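Local coordinates for FAD:protein FMN transferase (Pseudomonas stutzeri ATCC 14405 = CCUG 16156, PDB 5MGY) that probably transfers the FMN half of FAD onto threonine side chains of target proteins in a magnesium-dependent reaction, at residues H39-A44 with I168-A173; H243-D246 with Q251-E254. All blocks are in the same frame, centred on the assembly; numbering follows the deposited sequence.

Interaction 1 (H39-A44 with I168-A173). Unlike the reference sequence in segment 39-44: G40 (reference Ser).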
loop_
_atom_site.group_PDB
_atom_site.type_symbol
_atom_site.label_atom_id
_atom_site.label_comp_id
_atom_site.label_asym_id
_atom_site.label_seq_id
_atom_site.Cartn_x
_atom_site.Cartn_y
_atom_site.Cartn_z
ATOM N N HIS A 39 -16.370 15.064 -2.268
ATOM C CA HIS A 39 -15.888 14.564 -3.522
ATOM C C HIS A 39 -14.792 15.493 -4.064
ATOM O O HIS A 39 -13.796 15.018 -4.544
ATOM C CB HIS A 39 -17.051 14.503 -4.460
ATOM C CG HIS A 39 -16.851 13.614 -5.622
ATOM N ND1 HIS A 39 -15.894 13.847 -6.588
ATOM C CD2 HIS A 39 -17.530 12.516 -6.012
ATOM C CE1 HIS A 39 -15.975 12.914 -7.517
ATOM N NE2 HIS A 39 -16.957 12.089 -7.186
ATOM N N GLY A 40 -14.972 16.797 -3.944
ATOM C CA GLY A 40 -13.935 17.751 -4.280
ATOM C C GLY A 40 -12.745 17.772 -3.321
ATOM O O GLY A 40 -11.625 17.972 -3.783
ATOM N N GLU A 41 -12.960 17.598 -2.013
ATOM C CA GLU A 41 -11.826 17.450 -1.067
ATOM C C GLU A 41 -10.951 16.185 -1.365
ATOM O O GLU A 41 -9.724 16.227 -1.314
ATOM C CB GLU A 41 -12.337 17.434 0.381
ATOM C CG GLU A 41 -12.828 18.793 0.896
ATOM C CD GLU A 41 -11.751 19.626 1.588
ATOM O OE1 GLU A 41 -10.647 19.115 1.908
ATOM O OE2 GLU A 41 -12.032 20.797 1.880
ATOM N N VAL A 42 -11.636 15.103 -1.740
ATOM C CA VAL A 42 -10.945 13.879 -2.081
ATOM C C VAL A 42 -10.201 14.016 -3.391
ATOM O O VAL A 42 -9.158 13.393 -3.580
ATOM C CB VAL A 42 -11.870 12.629 -2.153
ATOM C CG1 VAL A 42 -11.138 11.418 -2.737
ATOM C CG2 VAL A 42 -12.367 12.241 -0.772
ATOM N N GLU A 43 -10.743 14.786 -4.315
ATOM C CA GLU A 43 -10.101 14.905 -5.607
ATOM C C GLU A 43 -8.887 15.788 -5.513
ATOM O O GLU A 43 -7.912 15.561 -6.197
ATOM C CB GLU A 43 -11.071 15.433 -6.624
ATOM C CG GLU A 43 -10.810 14.877 -8.021
ATOM C CD GLU A 43 -11.503 13.552 -8.259
ATOM O OE1 GLU A 43 -10.858 12.626 -8.752
ATOM O OE2 GLU A 43 -12.713 13.449 -7.971
ATOM N N ALA A 44 -8.962 16.776 -4.650
ATOM C CA ALA A 44 -7.875 17.687 -4.423
ATOM C C ALA A 44 -6.695 16.939 -3.882
ATOM O O ALA A 44 -5.604 17.125 -4.336
ATOM C CB ALA A 44 -8.276 18.764 -3.418
ATOM N N ILE A 168 -9.178 10.586 5.375
ATOM C CA ILE A 168 -9.781 10.507 6.708
ATOM C C ILE A 168 -9.453 11.715 7.618
ATOM O O ILE A 168 -10.293 12.161 8.368
ATOM C CB ILE A 168 -9.445 9.166 7.377
ATOM C CG1 ILE A 168 -10.208 8.055 6.662
ATOM C CG2 ILE A 168 -9.820 9.154 8.859
ATOM C CD1 ILE A 168 -9.811 6.640 7.085
ATOM N N ASP A 169 -8.257 12.250 7.591
ATOM C CA ASP A 169 -7.995 13.430 8.412
ATOM C C ASP A 169 -8.966 14.554 8.014
ATOM O O ASP A 169 -9.457 15.286 8.875
ATOM C CB ASP A 169 -6.532 13.887 8.308
ATOM C CG ASP A 169 -5.539 12.860 8.914
ATOM O OD1 ASP A 169 -5.939 11.976 9.710
ATOM O OD2 ASP A 169 -4.326 12.911 8.587
ATOM N N ARG A 170 -9.251 14.649 6.715
ATOM C CA ARG A 170 -10.115 15.692 6.180
ATOM C C ARG A 170 -11.563 15.542 6.459
ATOM O O ARG A 170 -12.228 16.547 6.638
ATOM C CB ARG A 170 -9.996 15.827 4.673
ATOM C CG ARG A 170 -8.808 16.677 4.267
ATOM C CD ARG A 170 -8.805 18.089 4.854
ATOM N NE ARG A 170 -9.940 18.919 4.422
ATOM C CZ ARG A 170 -10.263 20.098 4.975
ATOM N NH1 ARG A 170 -9.557 20.553 6.017
ATOM N NH2 ARG A 170 -11.304 20.808 4.514
ATOM N N LEU A 171 -12.063 14.311 6.406
ATOM C CA LEU A 171 -13.425 14.018 6.808
ATOM C C LEU A 171 -13.596 14.301 8.292
ATOM O O LEU A 171 -14.631 14.814 8.673
ATOM C CB LEU A 171 -13.797 12.563 6.535
ATOM C CG LEU A 171 -13.683 11.995 5.143
ATOM C CD1 LEU A 171 -14.490 10.723 5.113
ATOM C CD2 LEU A 171 -14.177 12.952 4.095
ATOM N N LYS A 172 -12.598 13.958 9.114
ATOM C CA LYS A 172 -12.644 14.243 10.541
ATOM C C LYS A 172 -12.615 15.729 10.752
ATOM O O LYS A 172 -13.402 16.254 11.519
ATOM C CB LYS A 172 -11.525 13.582 11.325
ATOM C CG LYS A 172 -11.787 12.123 11.578
ATOM C CD LYS A 172 -10.676 11.404 12.351
ATOM C CE LYS A 172 -11.027 9.916 12.294
ATOM N NZ LYS A 172 -10.232 9.098 13.225
ATOM N N ALA A 173 -11.748 16.417 10.048
ATOM C CA ALA A 173 -11.639 17.853 10.239
ATOM C C ALA A 173 -12.967 18.589 9.892
ATOM O O ALA A 173 -13.340 19.568 10.547
ATOM C CB ALA A 173 -10.444 18.403 9.458
#

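Interaction 2 (H243-D246 with Q251-E254)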
loop_
_atom_site.group_PDB
_atom_site.type_symbol
_atom_site.label_atom_id
_atom_site.label_comp_id
_atom_site.label_asym_id
_atom_site.label_seq_id
_atom_site.Cartn_x
_atom_site.Cartn_y
_atom_site.Cartn_z
ATOM N N HIS A 243 5.524 -9.303 -10.402
ATOM C CA HIS A 243 6.149 -7.992 -10.493
ATOM C C HIS A 243 6.803 -7.578 -9.153
ATOM O O HIS A 243 7.259 -6.450 -9.003
ATOM C CB HIS A 243 5.121 -6.941 -11.005
ATOM C CG HIS A 243 4.885 -6.988 -12.492
ATOM N ND1 HIS A 243 4.326 -5.937 -13.201
ATOM C CD2 HIS A 243 5.154 -7.951 -13.412
ATOM C CE1 HIS A 243 4.256 -6.247 -14.487
ATOM N NE2 HIS A 243 4.753 -7.464 -14.644
ATOM N N THR A 244 6.875 -8.472 -8.178
ATOM C CA THR A 244 7.492 -8.121 -6.912
ATOM C C THR A 244 8.962 -8.573 -6.891
ATOM O O THR A 244 9.294 -9.716 -7.195
ATOM C CB THR A 244 6.708 -8.715 -5.735
ATOM O OG1 THR A 244 5.314 -8.490 -5.937
ATOM C CG2 THR A 244 7.117 -8.039 -4.417
ATOM N N LEU A 245 9.843 -7.651 -6.511
ATOM C CA LEU A 245 11.298 -7.883 -6.504
ATOM C C LEU A 245 11.840 -7.985 -5.105
ATOM O O LEU A 245 11.409 -7.217 -4.259
ATOM C CB LEU A 245 11.985 -6.688 -7.173
ATOM C CG LEU A 245 11.596 -6.458 -8.633
ATOM C CD1 LEU A 245 11.986 -5.063 -9.053
ATOM C CD2 LEU A 245 12.276 -7.502 -9.501
ATOM N N ASP A 246 12.788 -8.890 -4.859
ATOM C CA ASP A 246 13.539 -8.828 -3.614
ATOM C C ASP A 246 14.532 -7.652 -3.699
ATOM O O ASP A 246 15.327 -7.578 -4.646
ATOM C CB ASP A 246 14.270 -10.117 -3.309
ATOM C CG ASP A 246 14.784 -10.152 -1.881
ATOM O OD1 ASP A 246 14.240 -10.952 -1.073
ATOM O OD2 ASP A 246 15.691 -9.368 -1.548
ATOM N N GLN A 251 16.477 -9.967 -8.346
ATOM C CA GLN A 251 15.459 -10.704 -9.088
ATOM C C GLN A 251 14.039 -10.708 -8.479
ATOM O O GLN A 251 13.831 -10.299 -7.322
ATOM C CB GLN A 251 15.938 -12.140 -9.291
ATOM C CG GLN A 251 17.176 -12.223 -10.147
ATOM C CD GLN A 251 18.172 -13.181 -9.575
ATOM O OE1 GLN A 251 18.682 -12.954 -8.486
ATOM N NE2 GLN A 251 18.442 -14.275 -10.286
ATOM N N PRO A 252 13.056 -11.196 -9.260
ATOM C CA PRO A 252 11.771 -11.398 -8.685
ATOM C C PRO A 252 11.663 -12.652 -7.778
ATOM O O PRO A 252 12.470 -13.643 -7.852
ATOM C CB PRO A 252 10.843 -11.486 -9.912
ATOM C CG PRO A 252 11.688 -11.241 -11.115
ATOM C CD PRO A 252 13.057 -11.621 -10.665
ATOM N N ILE A 253 10.640 -12.549 -6.930
ATOM C CA ILE A 253 10.368 -13.483 -5.904
ATOM C C ILE A 253 10.004 -14.823 -6.505
ATOM O O ILE A 253 9.309 -14.882 -7.519
ATOM C CB ILE A 253 9.221 -13.013 -5.000
ATOM C CG1 ILE A 253 7.952 -12.703 -5.818
ATOM C CG2 ILE A 253 9.659 -11.819 -4.187
ATOM C CD1 ILE A 253 6.706 -12.787 -4.982
ATOM N N GLU A 254 10.481 -15.875 -5.843
ATOM C CA GLU A 254 10.280 -17.256 -6.261
ATOM C C GLU A 254 9.175 -17.967 -5.522
ATOM O O GLU A 254 8.647 -18.906 -6.042
ATOM C CB GLU A 254 11.587 -18.034 -6.045
ATOM C CG GLU A 254 12.744 -17.502 -6.895
ATOM C CD GLU A 254 13.336 -18.529 -7.865
ATOM O OE1 GLU A 254 13.628 -19.693 -7.498
ATOM O OE2 GLU A 254 13.510 -18.138 -9.016
#

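Interaction 1 (H39-A44 with I168-A173)
E41 and R170 carry the contact between 39-44 of helix 35-53 and 168-173 of helix 159-173, and they do so with a two-pronged salt bridge. R170 comes side-on: NE donates to E41 OE1 at 2.6 Å, and NH2 donates to E41 OE2 at 2.7 Å. Glutamate suits its place because its carboxylate offers two oxygens to match the two donors. The two flat groups are turned only 23° from each other, yet both nitrogens reach their oxygens from above the carboxylate plane. A bend in the glutamate chain (chi2 -91°) turns the carboxylate to the arginine, whose own chain folds at chi2 and chi3 to offer its NE edge. Arginine suits the last turn of its helix, where a positive charge is probably welcome, and the long side chains span the 7.7 Å between the CA atoms of E41 and R170. The charged pair is the close-fitting part, though it remains partly open to solvent. On the sheet side of the pair the segments are looser: V42 and L171 make no close contact across them and turn instead to strands 21-28 and 179-183. This is an interhelical salt bridge between helices layered on an antiparallel sheet, in the α+β fold of the ApbE family.

Interaction 2 (H243-D246 with Q251-E254)
I253 and T244 meet because the chi1 of I253 (55°) sets CG1 between its backbone N and carbonyl carbon, from where CG1 lies 3.6 Å from T244 O and CD1 lies against T244 CB. On L245, chi1 of -61° holds CG beside the backbone N and brings CD2 to the ring of P252. The two segments run antiparallel as the arms of a tight chain reversal, joined by a single beta bridge in which L245 and P252 form a non-hydrogen-bonded pair. The flanking bonds are I253 N to T244 O at 3.1 Å and D246 N to Q251 O at 3.0 Å. Proline fits its place because neither bond needs an N-H from it. Aspartate suits the head of the turn, where D246 OD2 accepts a hydrogen bond from S249 N and helps close the reversal. Leucine and isoleucine serve buried positions: L245 packs on L105, L106 and W109, and I253 on M278 of helix 267-292. With an alanine here in place of I253, a gap would probably open beside M278 and the CG1 and CD1 contacts to T244 would be lost. T244 also touches V279 on that helix, and its side chain lies about 6 Å from that of T275, a magnesium ligand, so the bridge lies near the metal site. Beside the L245-P252 pair, T244 O also receives a CH-type contact from P252 CA at 3.3 Å.

Interaction 1 closes before interaction 2 opens along the chain, and the two lie on opposite sides of its centre, with their own centres about 35 Å apart and their nearest atoms about 24 Å apart. The eight-stranded antiparallel sheet relates them: interaction 1 joins helices resting on strands 21-28 and 179-183, whereas interaction 2 shapes the loop leading into strand 257-264 of the same sheet. All four segments belong to the ApbE family region of the chain. Their settings differ, since 39-44 with 168-173 is a surface pairing of helices away from the magnesium site, while 243-246 with 251-254 packs against helix 267-292, which carries magnesium ligands D271 and T275.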